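Local coordinates for serine acetyltransferase (Bacteroides vulgatus ATCC 8482, PDB 3F1X), which probably transfers an acetyl group to serine, a step on the way to cysteine, at residues A[132-137]-A[148-153]. Numbering follows the deposited sequence.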
loop_
_atom_site.group_PDB
_atom_site.type_symbol
_atom_site.label_atom_id
_atom_site.label_comp_id
_atom_site.label_asym_id
_atom_site.label_seq_id
_atom_site.Cartn_x
_atom_site.Cartn_y
_atom_site.Cartn_z
ATOM N N THR A 132 12.259 -30.632 15.057
ATOM C CA THR A 132 13.281 -31.637 14.771
ATOM C C THR A 132 13.971 -31.333 13.448
ATOM O O THR A 132 15.159 -31.632 13.274
ATOM C CB THR A 132 12.692 -33.072 14.729
ATOM O OG1 THR A 132 11.865 -33.232 13.571
ATOM C CG2 THR A 132 11.876 -33.334 15.992
ATOM N N ASP A 133 13.231 -30.742 12.511
ATOM C CA ASP A 133 13.807 -30.388 11.208
ATOM C C ASP A 133 14.837 -29.273 11.398
ATOM O O ASP A 133 15.895 -29.286 10.771
ATOM C CB ASP A 133 12.730 -29.906 10.231
ATOM C CG ASP A 133 11.658 -30.944 9.979
ATOM O OD1 ASP A 133 11.985 -32.149 9.918
ATOM O OD2 ASP A 133 10.485 -30.554 9.825
ATOM N N VAL A 134 14.519 -28.305 12.252
ATOM C CA VAL A 134 15.447 -27.210 12.518
ATOM C C VAL A 134 16.707 -27.750 13.194
ATOM O O VAL A 134 17.819 -27.315 12.886
ATOM C CB VAL A 134 14.825 -26.140 13.433
ATOM C CG1 VAL A 134 15.886 -25.134 13.834
ATOM C CG2 VAL A 134 13.681 -25.433 12.716
ATOM N N GLU A 135 16.531 -28.693 14.118
ATOM C CA GLU A 135 17.665 -29.288 14.819
ATOM C C GLU A 135 18.572 -30.029 13.847
ATOM O O GLU A 135 19.794 -29.931 13.935
ATOM C CB GLU A 135 17.174 -30.262 15.889
ATOM C CG GLU A 135 16.558 -29.596 17.099
ATOM C CD GLU A 135 15.787 -30.578 17.961
ATOM O OE1 GLU A 135 16.355 -31.635 18.312
ATOM O OE2 GLU A 135 14.613 -30.290 18.283
ATOM N N ALA A 136 17.969 -30.771 12.922
ATOM C CA ALA A 136 18.730 -31.520 11.936
ATOM C C ALA A 136 19.485 -30.562 11.020
ATOM O O ALA A 136 20.612 -30.847 10.604
ATOM C CB ALA A 136 17.802 -32.409 11.119
ATOM N N ALA A 137 18.868 -29.424 10.713
ATOM C CA ALA A 137 19.498 -28.433 9.842
ATOM C C ALA A 137 20.703 -27.794 10.528
ATOM O O ALA A 137 21.700 -27.478 9.881
ATOM C CB ALA A 137 18.484 -27.357 9.446
ATOM N N GLY A 148 18.043 -19.745 15.643
ATOM C CA GLY A 148 17.376 -18.535 15.203
ATOM C C GLY A 148 17.683 -18.117 13.779
ATOM O O GLY A 148 16.797 -17.648 13.068
ATOM N N GLU A 149 18.935 -18.277 13.361
ATOM C CA GLU A 149 19.348 -17.915 12.011
ATOM C C GLU A 149 18.691 -18.852 11.009
ATOM O O GLU A 149 18.314 -18.446 9.906
ATOM C CB GLU A 149 20.876 -18.010 11.863
ATOM C CG GLU A 149 21.368 -17.770 10.435
ATOM C CD GLU A 149 22.887 -17.825 10.289
ATOM O OE1 GLU A 149 23.481 -18.915 10.446
ATOM O OE2 GLU A 149 23.489 -16.765 10.013
ATOM N N ILE A 150 18.564 -20.115 11.397
ATOM C CA ILE A 150 17.963 -21.117 10.531
ATOM C C ILE A 150 16.490 -20.837 10.279
ATOM O O ILE A 150 16.057 -20.777 9.132
ATOM C CB ILE A 150 18.132 -22.521 11.132
ATOM C CG1 ILE A 150 19.624 -22.889 11.118
ATOM C CG2 ILE A 150 17.305 -23.533 10.353
ATOM C CD1 ILE A 150 19.943 -24.211 11.766
ATOM N N ILE A 151 15.728 -20.655 11.350
ATOM C CA ILE A 151 14.300 -20.379 11.235
ATOM C C ILE A 151 14.046 -19.068 10.499
ATOM O O ILE A 151 13.124 -18.964 9.681
ATOM C CB ILE A 151 13.644 -20.270 12.631
ATOM C CG1 ILE A 151 13.743 -21.612 13.359
ATOM C CG2 ILE A 151 12.181 -19.824 12.500
ATOM C CD1 ILE A 151 13.275 -21.555 14.793
ATOM N N SER A 152 14.883 -18.076 10.790
ATOM C CA SER A 152 14.743 -16.742 10.216
ATOM C C SER A 152 15.027 -16.533 8.731
ATOM O O SER A 152 14.346 -15.730 8.096
ATOM C CB SER A 152 15.569 -15.743 11.036
ATOM O OG SER A 152 14.997 -15.559 12.317
ATOM N N CYS A 153 16.012 -17.227 8.162
ATOM C CA CYS A 153 16.295 -17.014 6.749
ATOM C C CYS A 153 16.635 -18.221 5.884
ATOM O O CYS A 153 16.790 -18.078 4.671
ATOM C CB CYS A 153 17.392 -15.958 6.586
ATOM S SG CYS A 153 19.048 -16.476 7.086
#
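Ile150 fills the gap between Val134 and Ala137, one helical turn apart on 132-137. Its CG2 meets Val134 CG1 and Ala137 CB, at 4.1 Å from each. Its other branch runs out extended (chi2 176°), which brings CD1 against the backbone of Val134 and Ala137: CD1 is 3.9 Å from Val134 O and the same distance from Ala137 C. The side chains of Val134 and Ile150 point in opposite senses as they pass. This is the close part of the contact. The side chains that meet here are all apolar, and no hydrogen bond joins the two segments. An alanine in place of Ile150 would probably open a gap over Val134 and Ala137 and leave their methyls without this partner.

Ile151 adds less. Its CG1 lies 3.9 Å from Val134 CG2, and its side chain lies roughly perpendicular to that of Val134. Val134, Ile150 and Ile151 are buried, while the contact runs out at Ala137, which is partly exposed.

The axes of the two segments come within 9.8 Å, with 114° between their N-to-C directions. Ile157 of helix 155-171 touches both Val134 and Ile150. Ile151 also packs on Phe27 of the second subunit. Behind Val134, Asp133 forms a salt bridge with Arg164 and accepts a hydrogen bond from Phe203 N, tying helix 123-139 to helix 155-171 and to the first coil of the beta-helix.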